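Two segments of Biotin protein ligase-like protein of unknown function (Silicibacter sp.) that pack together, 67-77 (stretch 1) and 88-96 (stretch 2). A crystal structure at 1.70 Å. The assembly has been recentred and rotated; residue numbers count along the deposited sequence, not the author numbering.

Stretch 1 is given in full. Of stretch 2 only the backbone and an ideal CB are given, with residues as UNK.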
# COMPACT_ATOMS: atom_id res chain seq x y z
N MSE A 67 9.01 11.78 -7.00
CA MSE A 67 8.13 11.65 -5.85
C MSE A 67 7.82 13.02 -5.22
O MSE A 67 6.76 13.22 -4.60
CB MSE A 67 8.75 10.70 -4.79
CG MSE A 67 8.86 9.23 -5.26
SE MSE A 67 7.12 8.44 -5.62
CE MSE A 67 7.22 8.73 -7.65
N LEU A 68 8.77 13.97 -5.32
CA LEU A 68 8.50 15.33 -4.81
C LEU A 68 7.32 16.02 -5.54
O LEU A 68 6.30 16.37 -4.90
CB LEU A 68 9.76 16.20 -4.82
CG LEU A 68 9.62 17.63 -4.30
CD1 LEU A 68 9.11 17.58 -2.85
CD2 LEU A 68 10.94 18.37 -4.36
N PRO A 69 7.43 16.23 -6.89
CA PRO A 69 6.25 16.76 -7.59
C PRO A 69 4.97 15.96 -7.45
O PRO A 69 3.88 16.55 -7.28
CB PRO A 69 6.71 16.84 -9.05
CG PRO A 69 8.05 16.25 -9.10
CD PRO A 69 8.62 16.17 -7.77
N VAL A 70 5.08 14.65 -7.48
CA VAL A 70 3.95 13.78 -7.23
C VAL A 70 3.26 14.10 -5.91
O VAL A 70 2.04 14.23 -5.89
CB VAL A 70 4.33 12.29 -7.32
CG1 VAL A 70 3.22 11.40 -6.70
CG2 VAL A 70 4.64 11.86 -8.75
N CYS A 71 4.01 14.22 -4.82
CA CYS A 71 3.39 14.50 -3.52
C CYS A 71 2.92 15.96 -3.40
O CYS A 71 2.04 16.29 -2.60
CB CYS A 71 4.35 14.15 -2.39
SG CYS A 71 4.59 12.33 -2.27
N GLY A 72 3.50 16.85 -4.20
CA GLY A 72 3.01 18.20 -4.32
C GLY A 72 1.65 18.25 -4.98
O GLY A 72 0.76 18.96 -4.51
N VAL A 73 1.48 17.51 -6.07
CA VAL A 73 0.17 17.38 -6.72
C VAL A 73 -0.83 16.76 -5.75
O VAL A 73 -1.99 17.20 -5.63
CB VAL A 73 0.25 16.53 -8.01
CG1 VAL A 73 -1.14 16.35 -8.61
CG2 VAL A 73 1.20 17.14 -9.03
N GLY A 74 -0.37 15.73 -5.06
CA GLY A 74 -1.18 15.13 -4.00
C GLY A 74 -1.71 16.15 -2.99
O GLY A 74 -2.91 16.15 -2.63
N PHE A 75 -0.82 17.02 -2.53
CA PHE A 75 -1.19 18.08 -1.59
C PHE A 75 -2.16 19.11 -2.17
O PHE A 75 -3.13 19.50 -1.51
CB PHE A 75 0.03 18.81 -1.07
CG PHE A 75 -0.30 19.89 -0.11
CD1 PHE A 75 -0.62 19.57 1.21
CD2 PHE A 75 -0.38 21.22 -0.50
CE1 PHE A 75 -0.94 20.55 2.11
CE2 PHE A 75 -0.73 22.20 0.42
CZ PHE A 75 -1.02 21.85 1.73
N GLN A 76 -1.87 19.61 -3.37
CA GLN A 76 -2.79 20.54 -4.01
C GLN A 76 -4.20 19.92 -4.15
O GLN A 76 -5.20 20.59 -3.87
CB GLN A 76 -2.25 21.00 -5.36
CG GLN A 76 -3.13 22.08 -6.04
CD GLN A 76 -4.37 21.54 -6.75
OE1 GLN A 76 -4.45 20.38 -7.14
NE2 GLN A 76 -5.35 22.41 -6.91
N ASN A 77 -4.27 18.64 -4.55
CA ASN A 77 -5.56 17.97 -4.71
C ASN A 77 -6.27 17.79 -3.37
O ASN A 77 -7.48 17.95 -3.27
CB ASN A 77 -5.40 16.56 -5.29
CG ASN A 77 -4.93 16.50 -6.75
OD1 ASN A 77 -4.87 15.41 -7.29
ND2 ASN A 77 -4.58 17.61 -7.35
N UNK A 88 -5.90 29.44 -3.70
CA UNK A 88 -5.00 28.95 -4.75
C UNK A 88 -3.76 28.29 -4.13
O UNK A 88 -3.08 28.88 -3.31
CB UNK A 88 -4.58 30.10 -5.68
N UNK A 89 -3.46 27.07 -4.56
CA UNK A 89 -2.22 26.43 -4.15
C UNK A 89 -1.25 26.37 -5.34
O UNK A 89 -1.63 25.94 -6.43
CB UNK A 89 -2.49 25.03 -3.60
N UNK A 90 -0.01 26.84 -5.15
CA UNK A 90 1.04 26.62 -6.14
C UNK A 90 2.24 25.91 -5.54
O UNK A 90 2.52 26.00 -4.33
CB UNK A 90 1.48 27.95 -6.75
N UNK A 91 2.96 25.21 -6.40
CA UNK A 91 4.09 24.38 -6.02
C UNK A 91 5.39 24.94 -6.55
O UNK A 91 5.54 25.14 -7.76
CB UNK A 91 3.89 22.95 -6.52
N UNK A 92 6.34 25.20 -5.67
CA UNK A 92 7.67 25.56 -6.13
C UNK A 92 8.46 24.31 -6.56
O UNK A 92 8.33 23.19 -6.01
CB UNK A 92 8.42 26.31 -5.03
N UNK A 93 9.35 24.50 -7.53
CA UNK A 93 10.19 23.42 -8.02
C UNK A 93 10.97 22.77 -6.87
O UNK A 93 11.16 21.54 -6.83
CB UNK A 93 11.15 23.94 -9.09
N UNK A 94 11.42 23.60 -5.94
CA UNK A 94 12.24 23.16 -4.78
C UNK A 94 11.47 22.55 -3.64
O UNK A 94 12.06 22.16 -2.63
CB UNK A 94 13.03 24.35 -4.23
N UNK A 95 10.16 22.46 -3.79
CA UNK A 95 9.32 21.87 -2.76
C UNK A 95 8.54 22.85 -1.89
O UNK A 95 7.64 22.42 -1.15
CB UNK A 95 10.20 21.00 -1.85
N UNK A 96 8.88 24.13 -1.94
CA UNK A 96 8.12 25.12 -1.19
C UNK A 96 6.67 25.18 -1.63
O UNK A 96 6.32 24.91 -2.80
CB UNK A 96 8.76 26.50 -1.34

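Within 88-96, residues 89-91 form a strand antiparallel to the helix 67-77, at 176° between axes that approach to 8.8 Å; the extended backbone turns 89 and 91 toward the helix and 90 away.

At position 88 the CA-to-CB bond points away, and stretch 1 offers nothing within 5.5 Å; many side chains would fit, and the deposited residue is Ala88.

Position 89 points toward the helix. Its ideal CB lies 3.9 Å from Gln76 CG and 5.2 Å from Phe75 CE2, beside an aliphatic stem and an aromatic edge. With phi/psi of -108/129°, a beta-branched residue such as valine or isoleucine would suit, though other compact apolar groups would also serve. It is Val89, in the t rotamer. Its CB packs 3.9 Å from Gln76 CG, and CG1 meets the edge of the Phe75 ring, 4.2 Å from CE2. No direct hydrogen bond joins the stretches, but a water bridges them, accepting from Val89 N (2.9 Å) and from Gln76 NE2 (3.2 Å).

Position 90 points away from stretch 1, which therefore sets no preference; His90 occupies it.

Position 91 turns toward the helix again, opposite Gly72, whose CA is 5.3 Å from the ideal CB. The absence of a side chain on Gly72 leaves a shallow hollow over the helix backbone, suited to a medium-sized apolar residue such as leucine, isoleucine or methionine. Leu91 fills it: CD1 comes to 3.4 Å from Gly72 C and 3.6 Å from Val73 N, and lies 4.4 Å from Val73 CG2. The fit depends on the glycine, since an ideal CB on Gly72 would be only 3.0 Å from Leu91 CD1.

Positions 92 to 95 form a type I beta turn. Position 92 is out of reach of the helix, but a short acceptor at the start of such a turn can receive a backbone NH, so Asp, Asn, Ser or Thr would suit. Asp92 OD1 accepts from the backbone N of position 94 at 2.9 Å.

Position 93 has its CB directed away, so stretch 1 does not restrict the choice, and polar or large apolar side chains are equally possible as far as the helix is concerned. Trp93 nevertheless meets it through its backbone, with O 4.0 Å from Leu68 CD2.

Position 94 also points away; a small polar residue is plausible in the turn, and Asn94 OD1 accepts from the backbone N of position 96 at 2.9 Å.

At 95, phi/psi of 102/-13° would jam a CB against the preceding carbonyl O, which by itself calls for glycine. Gly95 CA lies 4.2 Å from Leu68 CD2.

Position 96 is beyond reach of the helix and unconstrained by it; Ala96 is found there.

Stretch 2 88-96: AVHLDWNGA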
# COMPACT_ATOMS: atom_id res chain seq x y z
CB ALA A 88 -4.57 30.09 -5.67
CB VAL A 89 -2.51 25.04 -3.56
CG1 VAL A 89 -1.25 24.40 -3.13
CG2 VAL A 89 -3.48 25.18 -2.36
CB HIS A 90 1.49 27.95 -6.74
CG HIS A 90 0.44 28.62 -7.57
ND1 HIS A 90 -0.24 29.74 -7.14
CD2 HIS A 90 -0.07 28.31 -8.79
CE1 HIS A 90 -1.11 30.11 -8.07
NE2 HIS A 90 -1.03 29.25 -9.08
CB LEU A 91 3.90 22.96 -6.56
CG LEU A 91 2.61 22.19 -6.19
CD1 LEU A 91 2.51 20.86 -7.02
CD2 LEU A 91 2.53 21.96 -4.66
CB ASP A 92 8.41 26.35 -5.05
CG ASP A 92 9.64 27.07 -5.57
OD1 ASP A 92 10.55 26.40 -6.10
OD2 ASP A 92 9.69 28.32 -5.39
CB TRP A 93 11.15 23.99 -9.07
CG TRP A 93 12.11 23.03 -9.59
CD1 TRP A 93 11.92 22.11 -10.55
CD2 TRP A 93 13.47 22.89 -9.16
NE1 TRP A 93 13.06 21.38 -10.75
CE2 TRP A 93 14.03 21.83 -9.89
CE3 TRP A 93 14.23 23.53 -8.20
CZ2 TRP A 93 15.35 21.44 -9.72
CZ3 TRP A 93 15.53 23.14 -8.02
CH2 TRP A 93 16.08 22.11 -8.77
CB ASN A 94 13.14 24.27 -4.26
CG ASN A 94 12.39 25.43 -3.59
OD1 ASN A 94 11.21 25.34 -3.21
ND2 ASN A 94 13.08 26.56 -3.51
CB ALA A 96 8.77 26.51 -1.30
O HOH W 1 -4.83 25.56 -6.58
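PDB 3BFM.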